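Local atomic coordinates of putative acetyltransferase (Nocardia farcinica, PDB entry 3D9W), a protein that probably transfers an acetyl group from acetyl-coenzyme A to arylamines. Residues F223-R226 against R231-V234; D19-R24 against G87-A92; R145-R150 against D189-T194. All blocks are in the same frame, centred on the assembly; numbering follows the deposited sequence.

Contact 1: F223-R226 against R231-V234; sequences FLQR and RHHV
Gln-225 and His-232 meet through their polar ends across an antiparallel pair of strands. The imidazole gives its NE2 hydrogen to Gln-225 OE1 over 2.9 Å from His-232 NE2, in a distinctly bent bond. OE1 receives it on a lone pair, in the plane of the amide and also in the plane of the imidazole, although the two planes are turned 53° apart. The other end of the amide, NE2, is bonded to the carbonyl of Phe-139, which helps to fix the rotation of the Gln-225 head group. Val-234 runs alongside Gln-225, with its CG2 4.0 Å from Gln-225 CG; the same methyl lies over one face of the His-232 ring, near its rim. Its other branch, CG1, reaches Phe-223 CE1 at 4.2 Å, an apolar contact made by a ring swung anti to its backbone nitrogen (chi1 -171°).

Gln-225 and Val-234 form a non-hydrogen-bonded pair. In the hydrogen-bonded pair beside it, Arg-226 N reaches His-233 O at 3.0 Å and His-233 N reaches Arg-226 O at 2.9 Å. Here the side chains leave from the other face: Arg-226 CB lies at the edge of the His-233 ring, while its guanidinium turns away to a salt bridge with Asp-268 and a bond to Thr-47 O.

The two strands form the beta hairpin 223-227/232-236, at one side of a four-stranded antiparallel sheet. Strand 239-243 continues the sheet beyond Val-234, whereas the loop carrying Phe-51 and Asn-53 lies along strand 223-227.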
loop_
_atom_site.group_PDB
_atom_site.type_symbol
_atom_site.label_atom_id
_atom_site.label_comp_id
_atom_site.label_asym_id
_atom_site.label_seq_id
_atom_site.Cartn_x
_atom_site.Cartn_y
_atom_site.Cartn_z
ATOM N N PHE A 223 0.191 10.536 8.473
ATOM C CA PHE A 223 0.022 9.106 8.682
ATOM C C PHE A 223 1.105 8.407 7.861
ATOM O O PHE A 223 0.997 8.281 6.640
ATOM C CB PHE A 223 -1.362 8.644 8.245
ATOM C CG PHE A 223 -1.660 7.233 8.632
ATOM C CD1 PHE A 223 -1.856 6.893 9.964
ATOM C CD2 PHE A 223 -1.674 6.228 7.676
ATOM C CE1 PHE A 223 -2.055 5.575 10.337
ATOM C CE2 PHE A 223 -1.871 4.909 8.038
ATOM C CZ PHE A 223 -2.061 4.581 9.370
ATOM N N LEU A 224 2.156 7.961 8.539
ATOM C CA LEU A 224 3.274 7.314 7.869
ATOM C C LEU A 224 3.541 5.887 8.337
ATOM O O LEU A 224 3.434 5.562 9.524
ATOM C CB LEU A 224 4.545 8.137 8.086
ATOM C CG LEU A 224 4.424 9.657 7.989
ATOM C CD1 LEU A 224 5.756 10.306 8.320
ATOM C CD2 LEU A 224 3.967 10.035 6.596
ATOM N N GLN A 225 3.888 5.030 7.393
ATOM C CA GLN A 225 4.223 3.669 7.729
ATOM C C GLN A 225 5.503 3.352 6.983
ATOM O O GLN A 225 5.774 3.923 5.928
ATOM C CB GLN A 225 3.133 2.701 7.289
ATOM C CG GLN A 225 1.782 2.961 7.873
ATOM C CD GLN A 225 0.782 1.931 7.421
ATOM O OE1 GLN A 225 0.811 0.781 7.864
ATOM N NE2 GLN A 225 -0.103 2.330 6.515
ATOM N N ARG A 226 6.310 2.474 7.559
ATOM C CA ARG A 226 7.546 2.036 6.935
ATOM C C ARG A 226 7.518 0.559 7.255
ATOM O O ARG A 226 7.328 0.174 8.410
ATOM C CB ARG A 226 8.762 2.706 7.573
ATOM C CG ARG A 226 10.063 2.378 6.870
ATOM C CD ARG A 226 10.035 2.867 5.441
ATOM N NE ARG A 226 11.332 2.697 4.798
ATOM C CZ ARG A 226 11.723 1.599 4.161
ATOM N NH1 ARG A 226 10.913 0.555 4.064
ATOM N NH2 ARG A 226 12.937 1.536 3.641
ATOM N N ARG A 231 9.895 -5.826 11.186
ATOM C CA ARG A 231 9.230 -4.801 11.985
ATOM C C ARG A 231 8.403 -3.837 11.135
ATOM O O ARG A 231 8.600 -3.724 9.920
ATOM C CB ARG A 231 10.261 -4.022 12.802
ATOM C CG ARG A 231 11.311 -3.330 11.960
ATOM C CD ARG A 231 12.290 -2.545 12.824
ATOM N NE ARG A 231 12.957 -1.484 12.065
ATOM C CZ ARG A 231 13.932 -1.682 11.177
ATOM N NH1 ARG A 231 14.377 -2.915 10.934
ATOM N NH2 ARG A 231 14.446 -0.645 10.513
ATOM N N HIS A 232 7.478 -3.140 11.788
ATOM C CA HIS A 232 6.587 -2.207 11.114
ATOM C C HIS A 232 6.516 -0.916 11.919
ATOM O O HIS A 232 6.142 -0.926 13.084
ATOM C CB HIS A 232 5.202 -2.857 11.004
ATOM C CG HIS A 232 4.153 -1.986 10.387
ATOM N ND1 HIS A 232 2.827 -2.050 10.759
ATOM C CD2 HIS A 232 4.223 -1.062 9.400
ATOM C CE1 HIS A 232 2.125 -1.202 10.029
ATOM N NE2 HIS A 232 2.948 -0.590 9.195
ATOM N N HIS A 233 6.898 0.190 11.297
ATOM C CA HIS A 233 6.852 1.480 11.964
ATOM C C HIS A 233 5.602 2.199 11.502
ATOM O O HIS A 233 5.204 2.073 10.352
ATOM C CB HIS A 233 8.053 2.347 11.591
ATOM C CG HIS A 233 9.368 1.838 12.095
ATOM N ND1 HIS A 233 9.658 1.713 13.438
ATOM C CD2 HIS A 233 10.483 1.449 11.432
ATOM C CE1 HIS A 233 10.894 1.269 13.579
ATOM N NE2 HIS A 233 11.415 1.101 12.377
ATOM N N VAL A 234 4.989 2.961 12.401
ATOM C CA VAL A 234 3.794 3.728 12.068
ATOM C C VAL A 234 3.752 5.060 12.808
ATOM O O VAL A 234 3.981 5.120 14.015
ATOM C CB VAL A 234 2.492 2.957 12.417
ATOM C CG1 VAL A 234 1.274 3.843 12.165
ATOM C CG2 VAL A 234 2.394 1.698 11.588
#

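Contact 2: D19-R24 against G87-A92; sequences DAYLAR and GLFAAA
Helices 18-25 and 82-95 cross steeply where Tyr-21 meets Leu-88 and Ala-92: the axes of their segments make -114° and stay 11.1 Å apart at closest. Even the nearest alpha carbons, Tyr-21 CA and Ala-92 CA, are 7.9 Å from each other, so the helices meet through side chains, chiefly that of Tyr-21.

The Tyr-21 ring projects from helix 18-25 with CG opposite the main-chain nitrogen (chi1 176°). It lies obliquely against a patch of helix 82-95, and the three groups it touches all lie on one side of its plane. Leu-88 CD2 supports one flank at 3.8 Å from Tyr-21 CE1. One helical turn further on, Ala-92 CB supports the other flank, 3.6 Å from Tyr-21 CE2. The phenol oxygen reaches the rim of a second ring, with Tyr-21 OH near the plane of Phe-89 and 3.3 Å from Phe-89 CD1. Its polar partner is His-45 ND1, and the ring of His-45 in turn stands roughly perpendicular to that of Phe-89. The buried hydroxyl is thereby satisfied within an otherwise apolar interface.

Leu-88 also packs on helix 66-73, while Phe-89 packs on helix 35-48. Such all-helical packing is characteristic of the N-terminal helical bundle of arylamine N-acetyltransferases; in this family the catalytic cysteine stands at the start of a central helix, probably helix 82-95 here.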
loop_
_atom_site.group_PDB
_atom_site.type_symbol
_atom_site.label_atom_id
_atom_site.label_comp_id
_atom_site.label_asym_id
_atom_site.label_seq_id
_atom_site.Cartn_x
_atom_site.Cartn_y
_atom_site.Cartn_z
ATOM N N ASP A 19 14.149 0.028 -15.225
ATOM C CA ASP A 19 15.433 -0.076 -14.547
ATOM C C ASP A 19 15.597 0.860 -13.355
ATOM O O ASP A 19 16.191 0.492 -12.347
ATOM C CB ASP A 19 16.534 0.098 -15.584
ATOM C CG ASP A 19 16.373 -0.882 -16.741
ATOM O OD1 ASP A 19 16.667 -2.089 -16.551
ATOM O OD2 ASP A 19 15.916 -0.446 -17.830
ATOM N N ALA A 20 15.064 2.066 -13.454
ATOM C CA ALA A 20 15.155 2.974 -12.328
ATOM C C ALA A 20 14.394 2.306 -11.178
ATOM O O ALA A 20 14.905 2.165 -10.070
ATOM C CB ALA A 20 14.516 4.310 -12.678
ATOM N N TYR A 21 13.170 1.879 -11.468
ATOM C CA TYR A 21 12.314 1.232 -10.486
ATOM C C TYR A 21 12.934 -0.006 -9.834
ATOM O O TYR A 21 13.075 -0.064 -8.610
ATOM C CB TYR A 21 10.974 0.847 -11.128
ATOM C CG TYR A 21 10.063 0.094 -10.198
ATOM C CD1 TYR A 21 9.409 0.743 -9.143
ATOM C CD2 TYR A 21 9.905 -1.284 -10.323
ATOM C CE1 TYR A 21 8.619 0.025 -8.230
ATOM C CE2 TYR A 21 9.123 -2.011 -9.414
ATOM C CZ TYR A 21 8.486 -1.353 -8.376
ATOM O OH TYR A 21 7.733 -2.087 -7.498
ATOM N N LEU A 22 13.284 -1.001 -10.642
ATOM C CA LEU A 22 13.864 -2.234 -10.114
ATOM C C LEU A 22 15.114 -1.964 -9.280
ATOM O O LEU A 22 15.387 -2.663 -8.291
ATOM C CB LEU A 22 14.185 -3.200 -11.260
ATOM C CG LEU A 22 12.953 -3.647 -12.045
ATOM C CD1 LEU A 22 13.369 -4.617 -13.137
ATOM C CD2 LEU A 22 11.950 -4.292 -11.104
ATOM N N ALA A 23 15.858 -0.936 -9.678
ATOM C CA ALA A 23 17.070 -0.550 -8.975
ATOM C C ALA A 23 16.695 0.047 -7.633
ATOM O O ALA A 23 17.327 -0.217 -6.618
ATOM C CB ALA A 23 17.842 0.466 -9.788
ATOM N N ARG A 24 15.644 0.847 -7.637
ATOM C CA ARG A 24 15.192 1.506 -6.429
ATOM C C ARG A 24 14.679 0.559 -5.345
ATOM O O ARG A 24 14.878 0.823 -4.163
ATOM C CB ARG A 24 14.118 2.536 -6.788
ATOM C CG ARG A 24 13.793 3.508 -5.680
ATOM C CD ARG A 24 12.692 2.983 -4.795
ATOM N NE ARG A 24 12.423 3.890 -3.685
ATOM C CZ ARG A 24 13.062 3.856 -2.523
ATOM N NH1 ARG A 24 14.012 2.956 -2.307
ATOM N NH2 ARG A 24 12.741 4.723 -1.576
ATOM N N GLY A 87 -0.340 1.721 -8.309
ATOM C CA GLY A 87 -0.227 2.217 -9.671
ATOM C C GLY A 87 1.144 1.998 -10.274
ATOM O O GLY A 87 1.288 1.662 -11.455
ATOM N N LEU A 88 2.159 2.191 -9.447
ATOM C CA LEU A 88 3.532 2.015 -9.887
ATOM C C LEU A 88 3.832 0.530 -10.021
ATOM O O LEU A 88 4.417 0.090 -11.014
ATOM C CB LEU A 88 4.487 2.651 -8.880
ATOM C CG LEU A 88 5.955 2.722 -9.276
ATOM C CD1 LEU A 88 6.086 3.547 -10.541
ATOM C CD2 LEU A 88 6.766 3.328 -8.136
ATOM N N PHE A 89 3.417 -0.241 -9.019
ATOM C CA PHE A 89 3.642 -1.683 -9.017
ATOM C C PHE A 89 2.966 -2.355 -10.210
ATOM O O PHE A 89 3.514 -3.279 -10.803
ATOM C CB PHE A 89 3.127 -2.301 -7.715
ATOM C CG PHE A 89 3.665 -3.674 -7.447
ATOM C CD1 PHE A 89 5.002 -3.858 -7.116
ATOM C CD2 PHE A 89 2.848 -4.785 -7.545
ATOM C CE1 PHE A 89 5.515 -5.135 -6.884
ATOM C CE2 PHE A 89 3.355 -6.056 -7.314
ATOM C CZ PHE A 89 4.687 -6.232 -6.985
ATOM N N ALA A 90 1.777 -1.888 -10.568
ATOM C CA ALA A 90 1.066 -2.471 -11.701
ATOM C C ALA A 90 1.853 -2.272 -13.005
ATOM O O ALA A 90 1.985 -3.197 -13.811
ATOM C CB ALA A 90 -0.324 -1.852 -11.817
ATOM N N ALA A 91 2.371 -1.062 -13.201
ATOM C CA ALA A 91 3.156 -0.746 -14.389
ATOM C C ALA A 91 4.326 -1.721 -14.531
ATOM O O ALA A 91 4.544 -2.281 -15.602
ATOM C CB ALA A 91 3.666 0.670 -14.305
ATOM N N ALA A 92 5.067 -1.930 -13.448
ATOM C CA ALA A 92 6.198 -2.845 -13.466
ATOM C C ALA A 92 5.748 -4.263 -13.790
ATOM O O ALA A 92 6.320 -4.926 -14.654
ATOM C CB ALA A 92 6.900 -2.823 -12.132
#

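Contact 3: R145-R150 against D189-T194; sequences RPYELR and DRYTFT
Tyr-147 and Tyr-191 reach each other because both side chains take the less common first torsion that sets CG between the backbone nitrogen and the carbonyl carbon, chi1 57° in Tyr-147 and 55° in Tyr-191. The two phenols then point at each other from facing walls and meet through their oxygens. Tyr-147 OH and Tyr-191 OH are 2.6 Å apart and hydrogen-bonded, with either able to be the donor. Each oxygen lies near the plane of the partner ring, at its edge, so the rings do not stack on each other.

Phe-193, two residues beyond Tyr-191, has the same kind of first torsion and flanks the tyrosine pair. Its CE1 lies 3.8 Å from Tyr-147 OH, which approaches the ring obliquely. The far end of the same ring meets a methyl group near its plane, Phe-193 CZ lying 4.2 Å from Leu-149 CD2. Leu-149 and Phe-193 run alongside each other in reverse sense, and Leu-149 itself stands at the centre of an inverse gamma turn that follows the short strand 147-148.

Side chains alone make the contact: the closest alpha carbons, Leu-149 CA and Thr-194 CA, are 11.3 Å apart. Strand 147-148 is an outermost strand of the eight-stranded antiparallel sheet, and three strands, 132-135, 117-125 and 99-107, separate it from strand 188-193. For the side chains to touch, the sheet must curl round, as in the beta-barrel domain of this family. Strand 175-183 contributes Trp-177, which stacks on Phe-193 and touches Leu-149, and Leu-179, which touches both tyrosines. Met-134 on strand 132-135 touches Tyr-147 and Phe-193, and His-119 on strand 117-125 meets the Tyr-191 ring.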
loop_
_atom_site.group_PDB
_atom_site.type_symbol
_atom_site.label_atom_id
_atom_site.label_comp_id
_atom_site.label_asym_id
_atom_site.label_seq_id
_atom_site.Cartn_x
_atom_site.Cartn_y
_atom_site.Cartn_z
ATOM N N ARG A 145 4.809 -10.591 0.563
ATOM C CA ARG A 145 4.766 -11.689 -0.413
ATOM C C ARG A 145 3.316 -11.743 -0.832
ATOM O O ARG A 145 2.430 -11.468 -0.029
ATOM C CB ARG A 145 5.138 -13.044 0.206
ATOM C CG ARG A 145 6.481 -13.071 0.925
ATOM C CD ARG A 145 7.366 -14.180 0.415
ATOM N NE ARG A 145 8.250 -13.739 -0.661
ATOM C CZ ARG A 145 9.540 -13.449 -0.503
ATOM N NH1 ARG A 145 10.101 -13.546 0.693
ATOM N NH2 ARG A 145 10.276 -13.089 -1.552
ATOM N N PRO A 146 3.047 -12.087 -2.095
ATOM C CA PRO A 146 1.651 -12.146 -2.519
ATOM C C PRO A 146 0.941 -13.332 -1.875
ATOM O O PRO A 146 1.565 -14.338 -1.545
ATOM C CB PRO A 146 1.767 -12.295 -4.027
ATOM C CG PRO A 146 3.002 -13.136 -4.169
ATOM C CD PRO A 146 3.949 -12.501 -3.181
ATOM N N TYR A 147 -0.360 -13.203 -1.667
ATOM C CA TYR A 147 -1.121 -14.300 -1.101
ATOM C C TYR A 147 -2.082 -14.822 -2.159
ATOM O O TYR A 147 -2.732 -14.051 -2.859
ATOM C CB TYR A 147 -1.873 -13.867 0.161
ATOM C CG TYR A 147 -2.817 -12.701 0.013
ATOM C CD1 TYR A 147 -2.369 -11.391 0.156
ATOM C CD2 TYR A 147 -4.180 -12.913 -0.187
ATOM C CE1 TYR A 147 -3.255 -10.324 0.116
ATOM C CE2 TYR A 147 -5.074 -11.857 -0.231
ATOM C CZ TYR A 147 -4.608 -10.565 -0.076
ATOM O OH TYR A 147 -5.507 -9.524 -0.101
ATOM N N GLU A 148 -2.136 -16.142 -2.285
ATOM C CA GLU A 148 -2.988 -16.790 -3.271
ATOM C C GLU A 148 -4.461 -16.451 -3.074
ATOM O O GLU A 148 -4.943 -16.365 -1.940
ATOM C CB GLU A 148 -2.772 -18.303 -3.210
ATOM C CG GLU A 148 -3.732 -19.112 -4.058
ATOM C CD GLU A 148 -3.197 -20.495 -4.382
ATOM O OE1 GLU A 148 -2.734 -21.193 -3.448
ATOM O OE2 GLU A 148 -3.246 -20.884 -5.572
ATOM N N LEU A 149 -5.180 -16.257 -4.175
ATOM C CA LEU A 149 -6.596 -15.917 -4.090
ATOM C C LEU A 149 -7.484 -17.142 -3.878
ATOM O O LEU A 149 -8.298 -17.460 -4.739
ATOM C CB LEU A 149 -7.054 -15.187 -5.362
ATOM C CG LEU A 149 -8.247 -14.219 -5.295
ATOM C CD1 LEU A 149 -9.273 -14.618 -6.327
ATOM C CD2 LEU A 149 -8.866 -14.200 -3.900
ATOM N N ARG A 150 -7.336 -17.823 -2.741
ATOM C CA ARG A 150 -8.162 -18.994 -2.435
ATOM C C ARG A 150 -8.452 -19.079 -0.932
ATOM O O ARG A 150 -7.700 -18.562 -0.120
ATOM C CB ARG A 150 -7.472 -20.283 -2.878
ATOM C CG ARG A 150 -6.322 -20.689 -1.983
ATOM C CD ARG A 150 -5.718 -22.001 -2.427
ATOM N NE ARG A 150 -4.511 -22.320 -1.670
ATOM C CZ ARG A 150 -4.501 -22.767 -0.419
ATOM N NH1 ARG A 150 -5.642 -22.959 0.232
ATOM N NH2 ARG A 150 -3.346 -23.015 0.185
ATOM N N ASP A 189 -9.705 -8.245 11.270
ATOM C CA ASP A 189 -10.008 -8.172 9.860
ATOM C C ASP A 189 -9.378 -6.883 9.329
ATOM O O ASP A 189 -9.711 -5.779 9.763
ATOM C CB ASP A 189 -11.523 -8.166 9.669
ATOM C CG ASP A 189 -12.218 -7.117 10.528
ATOM O OD1 ASP A 189 -12.197 -5.921 10.158
ATOM O OD2 ASP A 189 -12.780 -7.482 11.585
ATOM N N ARG A 190 -8.430 -7.029 8.415
ATOM C CA ARG A 190 -7.789 -5.862 7.852
ATOM C C ARG A 190 -8.814 -5.192 6.948
ATOM O O ARG A 190 -9.279 -4.092 7.238
ATOM C CB ARG A 190 -6.537 -6.256 7.051
ATOM C CG ARG A 190 -5.812 -5.063 6.428
ATOM C CD ARG A 190 -4.662 -5.446 5.500
ATOM N NE ARG A 190 -3.452 -5.812 6.229
ATOM C CZ ARG A 190 -2.235 -5.843 5.692
ATOM N NH1 ARG A 190 -2.064 -5.527 4.411
ATOM N NH2 ARG A 190 -1.186 -6.186 6.433
ATOM N N TYR A 191 -9.194 -5.870 5.872
ATOM C CA TYR A 191 -10.149 -5.316 4.932
ATOM C C TYR A 191 -10.970 -6.381 4.233
ATOM O O TYR A 191 -10.792 -7.567 4.461
ATOM C CB TYR A 191 -9.403 -4.496 3.877
ATOM C CG TYR A 191 -8.293 -5.246 3.147
ATOM C CD1 TYR A 191 -8.554 -6.419 2.432
ATOM C CD2 TYR A 191 -6.978 -4.776 3.173
ATOM C CE1 TYR A 191 -7.532 -7.099 1.768
ATOM C CE2 TYR A 191 -5.956 -5.450 2.512
ATOM C CZ TYR A 191 -6.237 -6.606 1.816
ATOM O OH TYR A 191 -5.216 -7.268 1.180
ATOM N N THR A 192 -11.873 -5.944 3.371
ATOM C CA THR A 192 -12.685 -6.866 2.597
ATOM C C THR A 192 -12.631 -6.402 1.141
ATOM O O THR A 192 -12.415 -5.224 0.875
ATOM C CB THR A 192 -14.155 -6.851 3.038
ATOM O OG1 THR A 192 -14.750 -5.593 2.681
ATOM C CG2 THR A 192 -14.265 -7.070 4.531
ATOM N N PHE A 193 -12.812 -7.322 0.199
ATOM C CA PHE A 193 -12.805 -6.944 -1.210
ATOM C C PHE A 193 -13.594 -7.898 -2.089
ATOM O O PHE A 193 -13.797 -9.061 -1.738
ATOM C CB PHE A 193 -11.373 -6.826 -1.746
ATOM C CG PHE A 193 -10.635 -8.131 -1.839
ATOM C CD1 PHE A 193 -9.967 -8.644 -0.739
ATOM C CD2 PHE A 193 -10.563 -8.815 -3.042
ATOM C CE1 PHE A 193 -9.229 -9.813 -0.842
ATOM C CE2 PHE A 193 -9.833 -9.981 -3.157
ATOM C CZ PHE A 193 -9.163 -10.485 -2.058
ATOM N N THR A 194 -14.046 -7.387 -3.227
ATOM C CA THR A 194 -14.800 -8.178 -4.182
ATOM C C THR A 194 -13.884 -8.462 -5.354
ATOM O O THR A 194 -12.757 -7.981 -5.392
ATOM C CB THR A 194 -16.059 -7.429 -4.692
ATOM O OG1 THR A 194 -15.676 -6.276 -5.455
ATOM C CG2 THR A 194 -16.929 -7.009 -3.524
#

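Three parts of the fold are sampled: contact 2 the helical bundle, contact 3 the curled eight-stranded sheet, contact 1 the smaller sheet. Their centres are 20 to 22 Å apart, and nearest atoms of any two come within about 6 or 7 Å without touching. Helix 35-48 links them: Thr-47 holds Arg-226 of contact 1, His-45 holds Tyr-21 of contact 2, and Val-42 touches both Phe-89 of contact 2 and Pro-146 of contact 3. Phe-139 and Arg-141 connect contacts 1 and 3 through Gln-225, His-232 and Arg-190. Family members place a Cys-His-Asp triad where bundle and barrel meet, and the same is likely here, close to helix 82-95 of contact 2.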